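Local coordinates for protein CTP:phosphocholine Cytidylyltransferase (Streptococcus pneumoniae, PDB 1JYK) that transfers the cytidylyl group of CTP to phosphocholine, probably yielding CDP-choline, at residues L118-N128 with S180-A190; S146-F157 with I169-S180. All coordinates share one frame; numbering follows the deposited sequence.

Contact 1 (L118-N128 with S180-A190)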
loop_
_atom_site.group_PDB
_atom_site.type_symbol
_atom_site.label_atom_id
_atom_site.label_comp_id
_atom_site.label_asym_id
_atom_site.label_seq_id
_atom_site.Cartn_x
_atom_site.Cartn_y
_atom_site.Cartn_z
ATOM N N LEU A 118 8.444 9.686 -2.319
ATOM C CA LEU A 118 8.736 8.272 -2.127
ATOM C C LEU A 118 9.917 7.948 -1.213
ATOM O O LEU A 118 9.852 6.993 -0.431
ATOM C CB LEU A 118 8.937 7.592 -3.483
ATOM C CG LEU A 118 8.969 6.059 -3.459
ATOM C CD1 LEU A 118 7.720 5.500 -2.783
ATOM C CD2 LEU A 118 9.069 5.556 -4.886
ATOM N N ALA A 119 10.986 8.730 -1.310
ATOM C CA ALA A 119 12.184 8.501 -0.501
ATOM C C ALA A 119 11.914 8.392 0.997
ATOM O O ALA A 119 11.344 9.299 1.602
ATOM C CB ALA A 119 13.205 9.600 -0.762
ATOM N N ASN A 120 12.346 7.275 1.581
ATOM C CA ASN A 120 12.177 7.011 3.005
ATOM C C ASN A 120 10.719 7.025 3.417
ATOM O O ASN A 120 10.361 7.509 4.494
ATOM C CB ASN A 120 12.959 8.036 3.813
ATOM C CG ASN A 120 14.450 7.871 3.646
ATOM O OD1 ASN A 120 14.969 6.756 3.718
ATOM N ND2 ASN A 120 15.148 8.975 3.410
ATOM N N SER A 121 9.877 6.466 2.557
ATOM C CA SER A 121 8.454 6.427 2.819
ATOM C C SER A 121 7.847 5.030 2.763
ATOM O O SER A 121 8.311 4.155 2.025
ATOM C CB SER A 121 7.737 7.330 1.816
ATOM O OG SER A 121 6.333 7.168 1.889
ATOM N N TYR A 122 6.816 4.825 3.576
ATOM C CA TYR A 122 6.079 3.570 3.584
ATOM C C TYR A 122 4.986 3.795 2.548
ATOM O O TYR A 122 4.538 4.928 2.359
ATOM C CB TYR A 122 5.388 3.332 4.934
ATOM C CG TYR A 122 6.268 2.734 5.997
ATOM C CD1 TYR A 122 6.397 1.349 6.131
ATOM C CD2 TYR A 122 7.000 3.553 6.855
ATOM C CE1 TYR A 122 7.241 0.801 7.099
ATOM C CE2 TYR A 122 7.844 3.014 7.822
ATOM C CZ TYR A 122 7.962 1.641 7.936
ATOM O OH TYR A 122 8.815 1.125 8.878
ATOM N N VAL A 123 4.574 2.735 1.866
ATOM C CA VAL A 123 3.481 2.817 0.908
ATOM C C VAL A 123 2.522 1.793 1.489
ATOM O O VAL A 123 2.887 0.632 1.668
ATOM C CB VAL A 123 3.909 2.412 -0.526
ATOM C CG1 VAL A 123 2.683 2.359 -1.442
ATOM C CG2 VAL A 123 4.923 3.421 -1.063
ATOM N N ILE A 124 1.301 2.219 1.778
ATOM C CA ILE A 124 0.318 1.352 2.403
ATOM C C ILE A 124 -1.011 1.279 1.670
ATOM O O ILE A 124 -1.561 2.304 1.273
ATOM C CB ILE A 124 0.054 1.844 3.841
ATOM C CG1 ILE A 124 1.371 1.849 4.616
ATOM C CG2 ILE A 124 -1.007 0.985 4.523
ATOM C CD1 ILE A 124 1.511 3.012 5.570
ATOM N N ASP A 125 -1.522 0.065 1.494
ATOM C CA ASP A 125 -2.816 -0.125 0.847
ATOM C C ASP A 125 -3.837 0.136 1.946
ATOM O O ASP A 125 -3.681 -0.350 3.065
ATOM C CB ASP A 125 -2.977 -1.560 0.343
ATOM C CG ASP A 125 -2.166 -1.844 -0.915
ATOM O OD1 ASP A 125 -1.618 -0.901 -1.529
ATOM O OD2 ASP A 125 -2.084 -3.034 -1.289
ATOM N N ALA A 126 -4.884 0.892 1.626
ATOM C CA ALA A 126 -5.898 1.236 2.615
ATOM C C ALA A 126 -6.960 0.177 2.898
ATOM O O ALA A 126 -7.754 0.346 3.824
ATOM C CB ALA A 126 -6.575 2.549 2.218
ATOM N N ASP A 127 -6.989 -0.906 2.126
ATOM C CA ASP A 127 -7.997 -1.942 2.348
ATOM C C ASP A 127 -7.517 -3.167 3.126
ATOM O O ASP A 127 -7.982 -4.286 2.897
ATOM C CB ASP A 127 -8.599 -2.393 1.019
ATOM C CG ASP A 127 -7.549 -2.669 -0.029
ATOM O OD1 ASP A 127 -6.370 -2.868 0.334
ATOM O OD2 ASP A 127 -7.912 -2.686 -1.222
ATOM N N ASN A 128 -6.586 -2.951 4.045
ATOM C CA ASN A 128 -6.066 -4.027 4.870
ATOM C C ASN A 128 -6.242 -3.651 6.330
ATOM O O ASN A 128 -6.159 -2.476 6.690
ATOM C CB ASN A 128 -4.575 -4.237 4.610
ATOM C CG ASN A 128 -4.305 -4.937 3.296
ATOM O OD1 ASN A 128 -5.131 -5.711 2.813
ATOM N ND2 ASN A 128 -3.147 -4.664 2.706
ATOM N N SER A 180 2.033 -7.693 0.140
ATOM C CA SER A 180 0.884 -7.584 1.031
ATOM C C SER A 180 0.248 -6.228 1.314
ATOM O O SER A 180 -0.715 -6.157 2.077
ATOM C CB SER A 180 1.243 -8.250 2.362
ATOM O OG SER A 180 1.927 -9.471 2.133
ATOM N N GLY A 181 0.769 -5.160 0.731
ATOM C CA GLY A 181 0.161 -3.865 0.981
ATOM C C GLY A 181 0.903 -2.963 1.944
ATOM O O GLY A 181 0.402 -1.898 2.306
ATOM N N VAL A 182 2.079 -3.396 2.393
ATOM C CA VAL A 182 2.905 -2.583 3.278
ATOM C C VAL A 182 4.344 -2.761 2.812
ATOM O O VAL A 182 4.851 -3.884 2.736
ATOM C CB VAL A 182 2.798 -3.007 4.777
ATOM C CG1 VAL A 182 3.668 -2.090 5.634
ATOM C CG2 VAL A 182 1.348 -2.946 5.247
ATOM N N SER A 183 4.986 -1.651 2.471
ATOM C CA SER A 183 6.367 -1.674 2.011
ATOM C C SER A 183 7.036 -0.353 2.374
ATOM O O SER A 183 6.356 0.648 2.602
ATOM C CB SER A 183 6.423 -1.898 0.489
ATOM O OG SER A 183 5.770 -0.863 -0.237
ATOM N N PHE A 184 8.362 -0.357 2.446
ATOM C CA PHE A 184 9.128 0.842 2.768
ATOM C C PHE A 184 10.221 1.011 1.721
ATOM O O PHE A 184 10.799 0.027 1.263
ATOM C CB PHE A 184 9.761 0.723 4.154
ATOM C CG PHE A 184 10.693 1.853 4.490
ATOM C CD1 PHE A 184 10.195 3.061 4.990
ATOM C CD2 PHE A 184 12.065 1.725 4.288
ATOM C CE1 PHE A 184 11.051 4.123 5.283
ATOM C CE2 PHE A 184 12.928 2.780 4.576
ATOM C CZ PHE A 184 12.421 3.982 5.073
ATOM N N TRP A 185 10.506 2.253 1.351
ATOM C CA TRP A 185 11.513 2.518 0.331
ATOM C C TRP A 185 12.554 3.523 0.778
ATOM O O TRP A 185 12.203 4.620 1.223
ATOM C CB TRP A 185 10.811 2.994 -0.942
ATOM C CG TRP A 185 9.789 2.006 -1.330
ATOM C CD1 TRP A 185 8.471 1.998 -0.964
ATOM C CD2 TRP A 185 10.034 0.762 -1.996
ATOM N NE1 TRP A 185 7.885 0.812 -1.345
ATOM C CE2 TRP A 185 8.817 0.036 -1.982
ATOM C CE3 TRP A 185 11.163 0.180 -2.592
ATOM C CZ2 TRP A 185 8.703 -1.242 -2.544
ATOM C CZ3 TRP A 185 11.049 -1.083 -3.152
ATOM C CH2 TRP A 185 9.824 -1.782 -3.123
ATOM N N ASP A 186 13.828 3.149 0.676
ATOM C CA ASP A 186 14.901 4.059 1.060
ATOM C C ASP A 186 15.149 5.067 -0.067
ATOM O O ASP A 186 14.610 4.923 -1.171
ATOM C CB ASP A 186 16.188 3.295 1.412
ATOM C CG ASP A 186 16.707 2.455 0.269
ATOM O OD1 ASP A 186 16.585 2.875 -0.894
ATOM O OD2 ASP A 186 17.242 1.362 0.539
ATOM N N ALA A 187 15.949 6.093 0.221
ATOM C CA ALA A 187 16.233 7.154 -0.744
ATOM C C ALA A 187 16.884 6.676 -2.047
ATOM O O ALA A 187 16.420 7.008 -3.136
ATOM C CB ALA A 187 17.082 8.229 -0.083
ATOM N N PRO A 188 17.982 5.912 -1.957
ATOM C CA PRO A 188 18.609 5.446 -3.196
ATOM C C PRO A 188 17.650 4.649 -4.084
ATOM O O PRO A 188 17.650 4.806 -5.308
ATOM C CB PRO A 188 19.777 4.591 -2.710
ATOM C CG PRO A 188 20.053 5.072 -1.330
ATOM C CD PRO A 188 18.729 5.475 -0.767
ATOM N N THR A 189 16.836 3.792 -3.466
ATOM C CA THR A 189 15.887 2.972 -4.219
ATOM C C THR A 189 14.772 3.825 -4.824
ATOM O O THR A 189 14.412 3.651 -5.992
ATOM C CB THR A 189 15.246 1.879 -3.332
ATOM O OG1 THR A 189 16.269 1.159 -2.637
ATOM C CG2 THR A 189 14.451 0.902 -4.186
ATOM N N ALA A 190 14.237 4.747 -4.024
ATOM C CA ALA A 190 13.161 5.633 -4.468
ATOM C C ALA A 190 13.605 6.477 -5.662
ATOM O O ALA A 190 12.818 6.754 -6.576
ATOM C CB ALA A 190 12.733 6.542 -3.319
HETATM O O HOH W 1 17.554 6.374 2.872
HETATM O O HOH W 2 2.968 -1.275 -0.189
HETATM O O HOH W 3 -2.111 -2.482 3.973
#

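Contact 2 (S146-F157 with I169-S180)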
loop_
_atom_site.group_PDB
_atom_site.type_symbol
_atom_site.label_atom_id
_atom_site.label_comp_id
_atom_site.label_asym_id
_atom_site.label_seq_id
_atom_site.Cartn_x
_atom_site.Cartn_y
_atom_site.Cartn_z
ATOM N N SER A 146 5.861 -8.964 4.065
ATOM C CA SER A 146 5.089 -10.021 3.422
ATOM C C SER A 146 4.505 -11.159 4.260
ATOM O O SER A 146 5.194 -11.751 5.091
ATOM C CB SER A 146 5.955 -10.642 2.323
ATOM O OG SER A 146 5.283 -11.711 1.686
ATOM N N VAL A 147 3.234 -11.468 4.019
ATOM C CA VAL A 147 2.575 -12.569 4.705
ATOM C C VAL A 147 2.487 -13.715 3.694
ATOM O O VAL A 147 2.461 -13.482 2.478
ATOM C CB VAL A 147 1.127 -12.215 5.161
ATOM C CG1 VAL A 147 1.160 -11.204 6.308
ATOM C CG2 VAL A 147 0.323 -11.677 3.986
ATOM N N TYR A 148 2.450 -14.947 4.191
ATOM C CA TYR A 148 2.334 -16.110 3.320
ATOM C C TYR A 148 0.849 -16.391 3.073
ATOM O O TYR A 148 0.034 -16.325 3.999
ATOM C CB TYR A 148 2.998 -17.330 3.974
ATOM C CG TYR A 148 2.762 -18.637 3.242
ATOM C CD1 TYR A 148 3.604 -19.041 2.202
ATOM C CD2 TYR A 148 1.699 -19.470 3.588
ATOM C CE1 TYR A 148 3.388 -20.250 1.527
ATOM C CE2 TYR A 148 1.477 -20.674 2.924
ATOM C CZ TYR A 148 2.322 -21.059 1.897
ATOM O OH TYR A 148 2.103 -22.246 1.239
ATOM N N ARG A 149 0.496 -16.696 1.828
ATOM C CA ARG A 149 -0.890 -16.988 1.481
ATOM C C ARG A 149 -0.991 -18.182 0.538
ATOM O O ARG A 149 -0.070 -18.460 -0.234
ATOM C CB ARG A 149 -1.540 -15.783 0.802
ATOM C CG ARG A 149 -1.799 -14.614 1.718
ATOM C CD ARG A 149 -2.690 -15.009 2.874
ATOM N NE ARG A 149 -2.955 -13.874 3.759
ATOM C CZ ARG A 149 -2.488 -13.760 5.002
ATOM N NH1 ARG A 149 -1.721 -14.720 5.518
ATOM N NH2 ARG A 149 -2.798 -12.689 5.735
ATOM N N GLU A 150 -2.128 -18.874 0.605
ATOM C CA GLU A 150 -2.408 -20.028 -0.246
ATOM C C GLU A 150 -3.716 -19.776 -0.999
ATOM O O GLU A 150 -4.444 -18.835 -0.681
ATOM C CB GLU A 150 -2.519 -21.291 0.605
ATOM C CG GLU A 150 -1.217 -21.666 1.276
ATOM C CD GLU A 150 -1.281 -23.003 1.983
ATOM O OE1 GLU A 150 -0.215 -23.633 2.153
ATOM O OE2 GLU A 150 -2.393 -23.420 2.369
ATOM N N ASP A 151 -4.012 -20.607 -1.992
ATOM C CA ASP A 151 -5.234 -20.444 -2.780
ATOM C C ASP A 151 -5.306 -19.005 -3.258
ATOM O O ASP A 151 -6.366 -18.381 -3.254
ATOM C CB ASP A 151 -6.473 -20.758 -1.937
ATOM C CG ASP A 151 -6.384 -22.100 -1.254
ATOM O OD1 ASP A 151 -6.134 -23.107 -1.956
ATOM O OD2 ASP A 151 -6.559 -22.150 -0.016
ATOM N N CYS A 152 -4.160 -18.486 -3.672
ATOM C CA CYS A 152 -4.064 -17.116 -4.139
ATOM C C CYS A 152 -4.744 -16.875 -5.467
ATOM O O CYS A 152 -4.969 -17.793 -6.250
ATOM C CB CYS A 152 -2.600 -16.709 -4.260
ATOM S SG CYS A 152 -1.850 -16.345 -2.698
ATOM N N THR A 153 -5.054 -15.612 -5.712
ATOM C CA THR A 153 -5.689 -15.216 -6.948
ATOM C C THR A 153 -5.200 -13.829 -7.310
ATOM O O THR A 153 -5.417 -12.870 -6.572
ATOM C CB THR A 153 -7.218 -15.195 -6.800
ATOM O OG1 THR A 153 -7.739 -16.496 -7.100
ATOM C CG2 THR A 153 -7.838 -14.172 -7.745
ATOM N N ASN A 154 -4.514 -13.731 -8.440
ATOM C CA ASN A 154 -4.010 -12.451 -8.910
ATOM C C ASN A 154 -3.013 -11.747 -7.992
ATOM O O ASN A 154 -2.829 -10.537 -8.096
ATOM C CB ASN A 154 -5.182 -11.510 -9.185
ATOM C CG ASN A 154 -6.072 -12.014 -10.300
ATOM O OD1 ASN A 154 -7.298 -11.875 -10.245
ATOM N ND2 ASN A 154 -5.461 -12.606 -11.325
ATOM N N GLU A 155 -2.373 -12.482 -7.093
ATOM C CA GLU A 155 -1.390 -11.868 -6.209
ATOM C C GLU A 155 -0.037 -11.907 -6.895
ATOM O O GLU A 155 0.133 -12.607 -7.891
ATOM C CB GLU A 155 -1.287 -12.639 -4.891
ATOM C CG GLU A 155 -2.615 -13.010 -4.286
ATOM C CD GLU A 155 -3.255 -11.846 -3.584
ATOM O OE1 GLU A 155 -4.453 -11.946 -3.238
ATOM O OE2 GLU A 155 -2.561 -10.826 -3.379
ATOM N N TRP A 156 0.917 -11.146 -6.371
ATOM C CA TRP A 156 2.274 -11.145 -6.907
ATOM C C TRP A 156 3.140 -11.717 -5.792
ATOM O O TRP A 156 2.904 -11.446 -4.615
ATOM C CB TRP A 156 2.737 -9.734 -7.265
ATOM C CG TRP A 156 2.148 -9.198 -8.542
ATOM C CD1 TRP A 156 1.128 -9.746 -9.280
ATOM C CD2 TRP A 156 2.516 -7.985 -9.215
ATOM N NE1 TRP A 156 0.837 -8.945 -10.359
ATOM C CE2 TRP A 156 1.677 -7.859 -10.344
ATOM C CE3 TRP A 156 3.474 -6.992 -8.965
ATOM C CZ2 TRP A 156 1.765 -6.771 -11.228
ATOM C CZ3 TRP A 156 3.564 -5.913 -9.849
ATOM C CH2 TRP A 156 2.712 -5.814 -10.965
ATOM N N PHE A 157 4.141 -12.504 -6.158
ATOM C CA PHE A 157 4.990 -13.141 -5.162
ATOM C C PHE A 157 6.440 -12.701 -5.161
ATOM O O PHE A 157 6.982 -12.264 -6.181
ATOM C CB PHE A 157 4.911 -14.656 -5.330
ATOM C CG PHE A 157 3.511 -15.180 -5.352
ATOM C CD1 PHE A 157 2.935 -15.712 -4.200
ATOM C CD2 PHE A 157 2.751 -15.111 -6.512
ATOM C CE1 PHE A 157 1.614 -16.169 -4.204
ATOM C CE2 PHE A 157 1.434 -15.562 -6.530
ATOM C CZ PHE A 157 0.862 -16.094 -5.367
ATOM N N ILE A 169 9.974 -10.742 -8.781
ATOM C CA ILE A 169 8.601 -10.661 -8.310
ATOM C C ILE A 169 7.827 -11.326 -9.431
ATOM O O ILE A 169 7.919 -10.918 -10.587
ATOM C CB ILE A 169 8.132 -9.204 -8.115
ATOM C CG1 ILE A 169 8.810 -8.608 -6.875
ATOM C CG2 ILE A 169 6.613 -9.166 -7.957
ATOM C CD1 ILE A 169 8.817 -7.092 -6.835
ATOM N N ILE A 170 7.068 -12.357 -9.097
ATOM C CA ILE A 170 6.344 -13.096 -10.111
ATOM C C ILE A 170 4.855 -13.197 -9.839
ATOM O O ILE A 170 4.388 -12.877 -8.740
ATOM C CB ILE A 170 6.920 -14.518 -10.229
ATOM C CG1 ILE A 170 6.747 -15.259 -8.903
ATOM C CG2 ILE A 170 8.394 -14.450 -10.571
ATOM C CD1 ILE A 170 7.049 -16.722 -8.984
ATOM N N VAL A 171 4.114 -13.654 -10.845
ATOM C CA VAL A 171 2.675 -13.810 -10.722
ATOM C C VAL A 171 2.252 -15.277 -10.837
ATOM O O VAL A 171 1.132 -15.634 -10.474
ATOM C CB VAL A 171 1.931 -13.001 -11.807
ATOM C CG1 VAL A 171 2.597 -11.647 -11.998
ATOM C CG2 VAL A 171 1.915 -13.777 -13.112
ATOM N N ASP A 172 3.157 -16.121 -11.324
ATOM C CA ASP A 172 2.860 -17.538 -11.523
ATOM C C ASP A 172 2.883 -18.449 -10.289
ATOM O O ASP A 172 3.782 -19.290 -10.136
ATOM C CB ASP A 172 3.802 -18.119 -12.585
ATOM C CG ASP A 172 3.292 -19.434 -13.167
ATOM O OD1 ASP A 172 2.154 -19.842 -12.848
ATOM O OD2 ASP A 172 4.038 -20.062 -13.948
ATOM N N SER A 173 1.892 -18.291 -9.419
ATOM C CA SER A 173 1.781 -19.138 -8.242
ATOM C C SER A 173 0.443 -18.959 -7.556
ATOM O O SER A 173 -0.207 -17.924 -7.698
ATOM C CB SER A 173 2.899 -18.857 -7.243
ATOM O OG SER A 173 2.908 -19.866 -6.243
ATOM N N LYS A 174 0.034 -19.985 -6.816
ATOM C CA LYS A 174 -1.219 -19.961 -6.076
ATOM C C LYS A 174 -0.914 -19.911 -4.587
ATOM O O LYS A 174 -1.825 -19.846 -3.763
ATOM C CB LYS A 174 -2.041 -21.208 -6.384
ATOM C CG LYS A 174 -2.263 -21.443 -7.866
ATOM C CD LYS A 174 -3.690 -21.861 -8.150
ATOM C CE LYS A 174 -4.048 -21.627 -9.609
ATOM N NZ LYS A 174 -5.434 -22.090 -9.921
ATOM N N ALA A 175 0.374 -19.939 -4.247
ATOM C CA ALA A 175 0.801 -19.906 -2.853
ATOM C C ALA A 175 2.198 -19.324 -2.718
ATOM O O ALA A 175 3.037 -19.493 -3.601
ATOM C CB ALA A 175 0.770 -21.313 -2.260
ATOM N N GLY A 176 2.446 -18.645 -1.603
ATOM C CA GLY A 176 3.752 -18.060 -1.371
ATOM C C GLY A 176 3.697 -16.743 -0.617
ATOM O O GLY A 176 2.642 -16.343 -0.122
ATOM N N ARG A 177 4.851 -16.084 -0.522
ATOM C CA ARG A 177 4.980 -14.793 0.144
ATOM C C ARG A 177 4.568 -13.731 -0.871
ATOM O O ARG A 177 5.239 -13.508 -1.880
ATOM C CB ARG A 177 6.424 -14.576 0.591
ATOM C CG ARG A 177 6.846 -15.469 1.751
ATOM C CD ARG A 177 6.350 -14.895 3.058
ATOM N NE ARG A 177 6.563 -15.814 4.166
ATOM C CZ ARG A 177 6.324 -15.520 5.439
ATOM N NH1 ARG A 177 5.860 -14.323 5.781
ATOM N NH2 ARG A 177 6.559 -16.430 6.376
ATOM N N ILE A 178 3.453 -13.072 -0.598
ATOM C CA ILE A 178 2.921 -12.077 -1.517
ATOM C C ILE A 178 3.228 -10.630 -1.160
ATOM O O ILE A 178 3.657 -10.321 -0.047
ATOM C CB ILE A 178 1.375 -12.225 -1.616
ATOM C CG1 ILE A 178 0.742 -11.978 -0.237
ATOM C CG2 ILE A 178 1.011 -13.629 -2.082
ATOM C CD1 ILE A 178 -0.735 -11.683 -0.272
ATOM N N LEU A 179 3.038 -9.749 -2.138
ATOM C CA LEU A 179 3.184 -8.313 -1.912
ATOM C C LEU A 179 1.897 -8.120 -1.108
ATOM O O LEU A 179 0.799 -8.382 -1.614
ATOM C CB LEU A 179 3.127 -7.555 -3.241
ATOM C CG LEU A 179 4.508 -7.272 -3.834
ATOM C CD1 LEU A 179 5.198 -8.596 -4.115
ATOM C CD2 LEU A 179 4.379 -6.449 -5.107
ATOM N N SER A 180 2.033 -7.693 0.140
ATOM C CA SER A 180 0.884 -7.584 1.031
ATOM C C SER A 180 0.248 -6.228 1.314
ATOM O O SER A 180 -0.715 -6.157 2.077
ATOM C CB SER A 180 1.243 -8.250 2.362
ATOM O OG SER A 180 1.927 -9.471 2.133
HETATM O O HOH W 4 -0.037 -9.504 -4.115
HETATM O O HOH W 5 -0.969 -14.404 -9.545
HETATM O O HOH W 6 -1.973 -15.903 -7.536
#

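Contact 1 (L118-N128 with S180-A190)
Val123 and Ser183 face each other as a hydrogen-bonded antiparallel pair between strands 121-125 and 182-185, whose axes come within 4.6 Å. Val123 N gives its hydrogen to Ser183 O over 2.8 Å, and Ser183 N returns a bond to Val123 O. That carbonyl has a second donor, a water which also meets Ser183 OG. The same hydroxyl accepts from Trp185 NE1 at 2.9 Å, the acceptor lying 23° out of the indole plane, so the indole nitrogen is satisfied within its own strand. At one end of the pairing Asp125 N donates to Gly181 O; a water accepting from Asn128 ND2 donates to both Asp125 O and Gly181 O. At the other end Asn120 and Ser121 both face Trp185, a G1 beta bulge in which their two N-H groups reach Trp185 O through weak bonds. Asp186 is the N-cap of the following helix, its OD1 accepting from Thr189 N at 2.7 Å. Across the non-hydrogen-bonded pair Tyr122-Phe184, the edge of Phe184 is turned toward the face of Tyr122, planes at 58°, with CD1 3.7 Å from Tyr122 CE2. Phe184 CG lies anti to its nitrogen (chi1 173°), which also brings CE1 within 3.5 Å of Asn120 C. Tyr122 OH bonds to Arg136 O. In the mixed sheet of this nucleotidyl transferase fold, strand 121-125 joins parallel strand 27-32 to antiparallel 182-185, while strand 142-149 borders 182-185 and helix 187-201 continues from the cap.

Contact 2 (S146-F157 with I169-S180)
Ile178 O is gripped by two hydroxyls, Ser146 OG at 2.8 Å and Ser180 OG at 2.9 Å, which arrive from opposite faces of its carbonyl plane. Ser180 OG in turn accepts from Val147 N, so one hydroxyl links both segments. Two antiparallel pairings, separated by loops and a register shift of two, make up the contact: Tyr148-Arg149 with Gly176-Arg177 belongs to the mixed sheet, and Phe157 with Ile170 is the end of the beta hairpin 157-160/166-170. In the first, Arg149 and Gly176 exchange reciprocal backbone bonds; beyond it, Cys152 N meets Lys174 O in a nearly straight bond. In the second, Phe157 N reaches Ile170 O over 2.6 Å and Phe157 O takes the hydrogen of Ile170 N. Just after strand 176-177, Leu179 N bonds to Trp156 O, next to Phe157.

The Phe157 ring fills the space between these pairings. Ser173 CB sits over one face, 3.8 Å from the centroid of the Phe157 ring, and Ile178 CG2 approaches Phe157 CE1 obliquely at 3.4 Å. Ile178 CG1 stands between its own nitrogen and carbonyl carbon (chi1 62°), sending CD1 to Arg149 CG and Glu155 OE2. That carboxylate oxygen also receives a hydrogen from a water held by Trp156 N and Leu179 O. The Arg149 guanidinium carries Val147 CG2 over its centre and makes a salt bridge with Glu236. Arg177 bends at chi2 (-81°), returning its guanidinium to the neighbouring strand: NH1 donates to Ser146 O at 2.7 Å, the oxygen lying only 4° out of the guanidinium plane.

The centres of contacts 1 and 2 lie about 18 Å apart, and Ser180 belongs to both. Along the chain contact 2 is nested: segments 146-157 and 169-180 both fall within the loop that contact 1 closes between 118-128 and 180-190. Strand 176-177 of contact 2 leads into strand 182-185 of contact 1, and both pair antiparallel with strand 142-149 in the same mixed sheet. Contact 1 is buried, its centre about 7 Å from the chain centre, whereas contact 2 is only partly buried, its centre about 15 Å from the chain centre. Strand 142-149 thus carries the sheet from its central strands to a peripheral region, where the separate two-stranded sheet 157-160/166-170 joins on.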